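Local coordinates for secreted effector protein SopD (Salmonella typhimurium, PDB 5CPC), which acts as a type III secreted virulence effector that alters host cell physiology, works with SopB in membrane fission and macropinosome formation during invasion, and contributes to replication in macrophages, at residues L148-V153 with Y252-Y257; G239-S244 with K294-H299. All coordinates share one frame; numbering follows the deposited sequence.

Contact 1 of 2, residues L148-V153 with Y252-Y257; sequences LQICEV and YLLHSY
A chi1 of -166° turns the Leu253 side chain opposite its own amide nitrogen and swings its branch point toward the other helix; chi2 (71°) then sets CD2 against Ile150 CG2, the branch of Ile150 that likewise points opposite its backbone N. Ile150 CG2 meets Leu253 CD2 at 3.6 Å, the closest approach of the two segments, with the two side chains sliding past each other in opposite directions. The other branch of Ile150 lies beside its backbone N and turns to the next residue along: CD1 comes to 4.1 Å from Leu254 CD2, and these two side chains cross at about a right angle. Ile150 is therefore forked over neighbouring leucines, CG2 turned mainly to Leu253 and CD1 to Leu254. Leu253 CD2 has a second neighbour one residue on, since Cys151 SG lies 3.7 Å from it; the sulfur serves here as one more apolar surface.

All four residues are buried, and nothing polar passes between the segments. More of the core closes around them: Ile182 of helix 180-190 packs on Ile150, Ile78 of helix 76-90 on Cys151, and Leu316, close to the C-terminus, on Leu254. Leu253 also reaches Phe147 and Ile154, which flank the segment on helix 141-160.

At 252-256, Tyr252 O takes the usual bond from Ser256 N at 2.8 Å and, as the wider pi-type turn, a weak one from Tyr257 N. The short helical segments have axes 10.5 Å apart at their closest, inclined at 44°. This is apolar helix-helix packing of helix 141-160 against helix 248-256, near the centre of SopD's largely helical fold.

Contact 2 of 2, residues G239-S244 with K294-H299; sequences GEVAFS and KLYLTH
Val241 and Phe243 reach out from a strand to the same aromatic ring, that of Tyr296, which packs a two-stranded antiparallel hairpin (232-237 with 240-245) against helix 285-298. Val241 CG1 sits over one face of the tyrosine ring in a CH-pi contact, 3.9 Å from the centroid and 21° off the ring normal. Its second methyl stays nearer the rim, with CG2 3.5 Å from Tyr296 CE2. Phe243 completes a T-shaped pair: its edge is directed toward the tyrosine face, the planes stand at 90°, and the centroids are 5.8 Å apart. The leading atom, Phe243 CZ, comes down near the root of the tyrosine, 3.8 Å from Tyr296 CB, which in turn lies at the phenylalanine edge, near its plane.

Tyr296 can extend toward the strand because its CG is anti to the backbone N (chi1 169°), carrying the ring out from the helix. At the far end its hydroxyl is hydrogen-bonded to Glu236 of the partner strand, and Tyr234 of that strand makes another edge-to-face pair with the ring. The hairpin thus holds the tyrosine by both its ring and its polar end. Phe243 also packs on Leu292 of helix 285-298 and on Ile232 across the hairpin.

Beyond Tyr296, side chains turn back onto the carbonyls of Lys294 and Leu295. Thr298 OG1 donates to Lys294 O at 2.6 Å. His299 ND1 gives its N-H to Leu295 O at 2.9 Å, the oxygen lying almost in the imidazole plane.

How the contacts relate
The centre of contact 1 lies about 3 Å from the centre of the chain, that of contact 2 about 24 Å, out toward the periphery; their own centres are 27 Å apart and they do not touch. No element is shared, yet strand 240-245 of contact 2 is followed directly by helix 248-256 of contact 1, and their segments alternate along the chain. In the middle, two helices meet through aliphatic branches and a sulfur. Farther out, a hairpin and a helix meet through two aromatic rings and a valine, and Tyr296 joins apolar packing to a polar bond with Glu236. Val241 there remains partly exposed, while every touching residue of contact 1 is buried.

Contact 1 of 2, residues L148-V153 with Y252-Y257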
loop_
_atom_site.group_PDB
_atom_site.type_symbol
_atom_site.label_atom_id
_atom_site.label_comp_id
_atom_site.label_asym_id
_atom_site.label_seq_id
_atom_site.Cartn_x
_atom_site.Cartn_y
_atom_site.Cartn_z
ATOM N N LEU A 148 -1.996 6.848 1.598
ATOM C CA LEU A 148 -3.335 7.370 1.404
ATOM C C LEU A 148 -3.809 6.998 -0.014
ATOM O O LEU A 148 -4.997 6.799 -0.243
ATOM C CB LEU A 148 -3.273 8.891 1.558
ATOM C CG LEU A 148 -4.120 9.600 2.612
ATOM C CD1 LEU A 148 -4.745 8.761 3.841
ATOM C CD2 LEU A 148 -3.395 10.889 3.096
ATOM N N GLN A 149 -2.870 6.951 -0.955
ATOM C CA GLN A 149 -3.160 6.641 -2.368
ATOM C C GLN A 149 -3.614 5.195 -2.459
ATOM O O GLN A 149 -4.545 4.889 -3.225
ATOM C CB GLN A 149 -1.973 6.837 -3.307
ATOM C CG GLN A 149 -1.569 8.290 -3.605
ATOM C CD GLN A 149 -0.371 8.315 -4.550
ATOM O OE1 GLN A 149 -0.506 8.052 -5.753
ATOM N NE2 GLN A 149 0.802 8.548 -4.004
ATOM N N ILE A 150 -3.008 4.350 -1.631
ATOM C CA ILE A 150 -3.348 2.941 -1.622
ATOM C C ILE A 150 -4.722 2.813 -0.976
ATOM O O ILE A 150 -5.512 1.975 -1.396
ATOM C CB ILE A 150 -2.289 2.112 -0.847
ATOM C CG1 ILE A 150 -0.944 2.124 -1.620
ATOM C CG2 ILE A 150 -2.759 0.655 -0.531
ATOM C CD1 ILE A 150 0.285 1.948 -0.690
ATOM N N CYS A 151 -4.961 3.604 0.065
ATOM C CA CYS A 151 -6.268 3.692 0.695
ATOM C C CYS A 151 -7.332 4.024 -0.344
ATOM O O CYS A 151 -8.333 3.364 -0.345
ATOM C CB CYS A 151 -6.291 4.689 1.889
ATOM S SG CYS A 151 -5.491 3.987 3.379
ATOM N N GLU A 152 -7.117 5.013 -1.217
ATOM C CA GLU A 152 -8.104 5.382 -2.228
ATOM C C GLU A 152 -8.442 4.173 -3.098
ATOM O O GLU A 152 -9.634 3.910 -3.370
ATOM C CB GLU A 152 -7.632 6.468 -3.175
ATOM C CG GLU A 152 -6.822 7.540 -2.470
ATOM C CD GLU A 152 -6.686 8.845 -3.240
ATOM O OE1 GLU A 152 -6.405 9.879 -2.553
ATOM O OE2 GLU A 152 -6.896 8.829 -4.483
ATOM N N VAL A 153 -7.403 3.458 -3.545
ATOM C CA VAL A 153 -7.584 2.437 -4.535
ATOM C C VAL A 153 -8.356 1.307 -3.903
ATOM O O VAL A 153 -9.346 0.823 -4.483
ATOM C CB VAL A 153 -6.223 2.018 -5.186
ATOM C CG1 VAL A 153 -6.342 0.673 -5.939
ATOM C CG2 VAL A 153 -5.815 3.074 -6.144
ATOM N N TYR A 252 2.095 -3.491 4.927
ATOM C CA TYR A 252 0.971 -4.162 5.546
ATOM C C TYR A 252 -0.260 -3.973 4.693
ATOM O O TYR A 252 -0.993 -4.937 4.412
ATOM C CB TYR A 252 0.660 -3.581 6.954
ATOM C CG TYR A 252 -0.745 -3.880 7.430
ATOM C CD1 TYR A 252 -1.088 -5.164 7.873
ATOM C CD2 TYR A 252 -1.758 -2.910 7.368
ATOM C CE1 TYR A 252 -2.384 -5.474 8.267
ATOM C CE2 TYR A 252 -3.081 -3.222 7.766
ATOM C CZ TYR A 252 -3.370 -4.522 8.211
ATOM O OH TYR A 252 -4.636 -4.862 8.622
ATOM N N LEU A 253 -0.509 -2.718 4.332
ATOM C CA LEU A 253 -1.710 -2.410 3.596
ATOM C C LEU A 253 -1.722 -3.024 2.191
ATOM O O LEU A 253 -2.809 -3.468 1.721
ATOM C CB LEU A 253 -1.985 -0.904 3.588
ATOM C CG LEU A 253 -3.316 -0.330 3.162
ATOM C CD1 LEU A 253 -4.448 -0.595 4.169
ATOM C CD2 LEU A 253 -3.110 1.126 2.980
ATOM N N LEU A 254 -0.553 -3.083 1.530
ATOM C CA LEU A 254 -0.441 -3.801 0.242
ATOM C C LEU A 254 -0.631 -5.277 0.339
ATOM O O LEU A 254 -1.345 -5.830 -0.466
ATOM C CB LEU A 254 0.889 -3.551 -0.457
ATOM C CG LEU A 254 1.032 -2.121 -0.958
ATOM C CD1 LEU A 254 2.517 -1.830 -1.304
ATOM C CD2 LEU A 254 0.066 -1.902 -2.193
ATOM N N HIS A 255 0.010 -5.952 1.297
ATOM C CA HIS A 255 0.142 -7.430 1.218
ATOM C C HIS A 255 -0.450 -8.220 2.341
ATOM O O HIS A 255 -0.622 -9.420 2.213
ATOM C CB HIS A 255 1.639 -7.864 1.057
ATOM C CG HIS A 255 2.339 -7.197 -0.085
ATOM N ND1 HIS A 255 2.116 -7.543 -1.400
ATOM C CD2 HIS A 255 3.274 -6.214 -0.110
ATOM C CE1 HIS A 255 2.862 -6.778 -2.188
ATOM N NE2 HIS A 255 3.569 -5.961 -1.429
ATOM N N SER A 256 -0.729 -7.575 3.459
ATOM C CA SER A 256 -1.288 -8.290 4.624
ATOM C C SER A 256 -2.694 -7.872 5.129
ATOM O O SER A 256 -3.345 -8.606 5.882
ATOM C CB SER A 256 -0.267 -8.288 5.747
ATOM O OG SER A 256 0.849 -8.974 5.261
ATOM N N TYR A 257 -3.158 -6.716 4.683
ATOM C CA TYR A 257 -4.407 -6.138 5.176
ATOM C C TYR A 257 -5.589 -7.073 4.960
ATOM O O TYR A 257 -5.797 -7.506 3.846
ATOM C CB TYR A 257 -4.649 -4.823 4.418
ATOM C CG TYR A 257 -6.037 -4.231 4.531
ATOM C CD1 TYR A 257 -6.451 -3.562 5.703
ATOM C CD2 TYR A 257 -6.923 -4.295 3.457
ATOM C CE1 TYR A 257 -7.714 -3.005 5.800
ATOM C CE2 TYR A 257 -8.212 -3.769 3.556
ATOM C CZ TYR A 257 -8.587 -3.117 4.727
ATOM O OH TYR A 257 -9.817 -2.554 4.793
#

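Contact 2 of 2, residues G239-S244 with K294-H299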
loop_
_atom_site.group_PDB
_atom_site.type_symbol
_atom_site.label_atom_id
_atom_site.label_comp_id
_atom_site.label_asym_id
_atom_site.label_seq_id
_atom_site.Cartn_x
_atom_site.Cartn_y
_atom_site.Cartn_z
ATOM N N GLY A 239 25.894 10.666 -6.738
ATOM C CA GLY A 239 26.979 9.698 -6.769
ATOM C C GLY A 239 26.939 8.617 -5.692
ATOM O O GLY A 239 27.803 7.770 -5.634
ATOM N N GLU A 240 25.921 8.629 -4.855
ATOM C CA GLU A 240 25.817 7.673 -3.795
ATOM C C GLU A 240 24.509 6.907 -4.037
ATOM O O GLU A 240 23.548 7.500 -4.533
ATOM C CB GLU A 240 25.673 8.429 -2.493
ATOM C CG GLU A 240 26.907 8.524 -1.661
ATOM C CD GLU A 240 26.745 9.532 -0.500
ATOM O OE1 GLU A 240 26.047 9.246 0.496
ATOM O OE2 GLU A 240 27.290 10.636 -0.630
ATOM N N VAL A 241 24.447 5.625 -3.658
ATOM C CA VAL A 241 23.179 4.884 -3.670
ATOM C C VAL A 241 22.660 4.807 -2.241
ATOM O O VAL A 241 23.375 4.385 -1.335
ATOM C CB VAL A 241 23.358 3.451 -4.155
ATOM C CG1 VAL A 241 21.984 2.802 -4.377
ATOM C CG2 VAL A 241 24.230 3.434 -5.419
ATOM N N ALA A 242 21.414 5.202 -2.053
ATOM C CA ALA A 242 20.828 5.266 -0.750
ATOM C C ALA A 242 19.743 4.181 -0.689
ATOM O O ALA A 242 18.845 4.162 -1.531
ATOM C CB ALA A 242 20.190 6.690 -0.561
ATOM N N PHE A 243 19.833 3.286 0.286
ATOM C CA PHE A 243 18.811 2.259 0.529
ATOM C C PHE A 243 17.853 2.678 1.582
ATOM O O PHE A 243 18.173 3.584 2.372
ATOM C CB PHE A 243 19.490 0.965 0.951
ATOM C CG PHE A 243 20.387 0.431 -0.107
ATOM C CD1 PHE A 243 19.870 -0.324 -1.138
ATOM C CD2 PHE A 243 21.753 0.721 -0.102
ATOM C CE1 PHE A 243 20.666 -0.749 -2.200
ATOM C CE2 PHE A 243 22.595 0.213 -1.144
ATOM C CZ PHE A 243 22.044 -0.490 -2.188
ATOM N N SER A 244 16.683 2.012 1.546
ATOM C CA SER A 244 15.510 2.231 2.409
ATOM C C SER A 244 14.750 0.984 2.540
ATOM O O SER A 244 14.798 0.146 1.669
ATOM C CB SER A 244 14.487 3.129 1.677
ATOM O OG SER A 244 15.044 4.376 1.814
ATOM N N LYS A 294 26.774 -3.871 -2.133
ATOM C CA LYS A 294 27.583 -4.884 -2.829
ATOM C C LYS A 294 26.675 -5.659 -3.744
ATOM O O LYS A 294 27.012 -5.879 -4.896
ATOM C CB LYS A 294 28.301 -5.807 -1.816
ATOM C CG LYS A 294 28.877 -7.169 -2.356
ATOM C CD LYS A 294 29.544 -8.112 -1.180
ATOM C CE LYS A 294 30.691 -7.446 -0.392
ATOM N NZ LYS A 294 30.307 -6.808 0.977
ATOM N N LEU A 295 25.523 -6.081 -3.245
ATOM C CA LEU A 295 24.552 -6.823 -4.047
ATOM C C LEU A 295 24.016 -5.978 -5.235
ATOM O O LEU A 295 23.891 -6.447 -6.383
ATOM C CB LEU A 295 23.405 -7.245 -3.142
ATOM C CG LEU A 295 23.735 -8.281 -2.062
ATOM C CD1 LEU A 295 22.527 -8.534 -1.138
ATOM C CD2 LEU A 295 24.123 -9.545 -2.820
ATOM N N TYR A 296 23.744 -4.703 -4.972
ATOM C CA TYR A 296 23.136 -3.832 -5.996
ATOM C C TYR A 296 24.137 -3.665 -7.118
ATOM O O TYR A 296 23.773 -3.815 -8.279
ATOM C CB TYR A 296 22.807 -2.516 -5.333
ATOM C CG TYR A 296 22.393 -1.328 -6.204
ATOM C CD1 TYR A 296 21.070 -1.125 -6.506
ATOM C CD2 TYR A 296 23.319 -0.346 -6.574
ATOM C CE1 TYR A 296 20.647 0.005 -7.247
ATOM C CE2 TYR A 296 22.900 0.813 -7.312
ATOM C CZ TYR A 296 21.561 0.949 -7.649
ATOM O OH TYR A 296 21.120 2.027 -8.357
ATOM N N LEU A 297 25.429 -3.449 -6.765
ATOM C CA LEU A 297 26.493 -3.202 -7.747
ATOM C C LEU A 297 26.792 -4.448 -8.563
ATOM O O LEU A 297 27.274 -4.342 -9.693
ATOM C CB LEU A 297 27.786 -2.723 -7.069
ATOM C CG LEU A 297 27.737 -1.259 -6.597
ATOM C CD1 LEU A 297 29.103 -0.814 -6.065
ATOM C CD2 LEU A 297 27.228 -0.268 -7.679
ATOM N N THR A 298 26.468 -5.614 -8.007
ATOM C CA THR A 298 26.723 -6.896 -8.671
ATOM C C THR A 298 25.502 -7.548 -9.267
ATOM O O THR A 298 25.574 -8.686 -9.794
ATOM C CB THR A 298 27.420 -7.918 -7.689
ATOM O OG1 THR A 298 26.721 -7.973 -6.415
ATOM C CG2 THR A 298 28.856 -7.433 -7.437
ATOM N N HIS A 299 24.380 -6.844 -9.196
ATOM C CA HIS A 299 23.212 -7.231 -9.909
ATOM C C HIS A 299 22.619 -6.080 -10.766
ATOM O O HIS A 299 21.380 -5.794 -10.725
ATOM C CB HIS A 299 22.180 -7.780 -8.916
ATOM C CG HIS A 299 22.573 -9.091 -8.339
ATOM N ND1 HIS A 299 23.434 -9.201 -7.272
ATOM C CD2 HIS A 299 22.236 -10.352 -8.688
ATOM C CE1 HIS A 299 23.634 -10.479 -7.006
ATOM N NE2 HIS A 299 22.902 -11.196 -7.835
#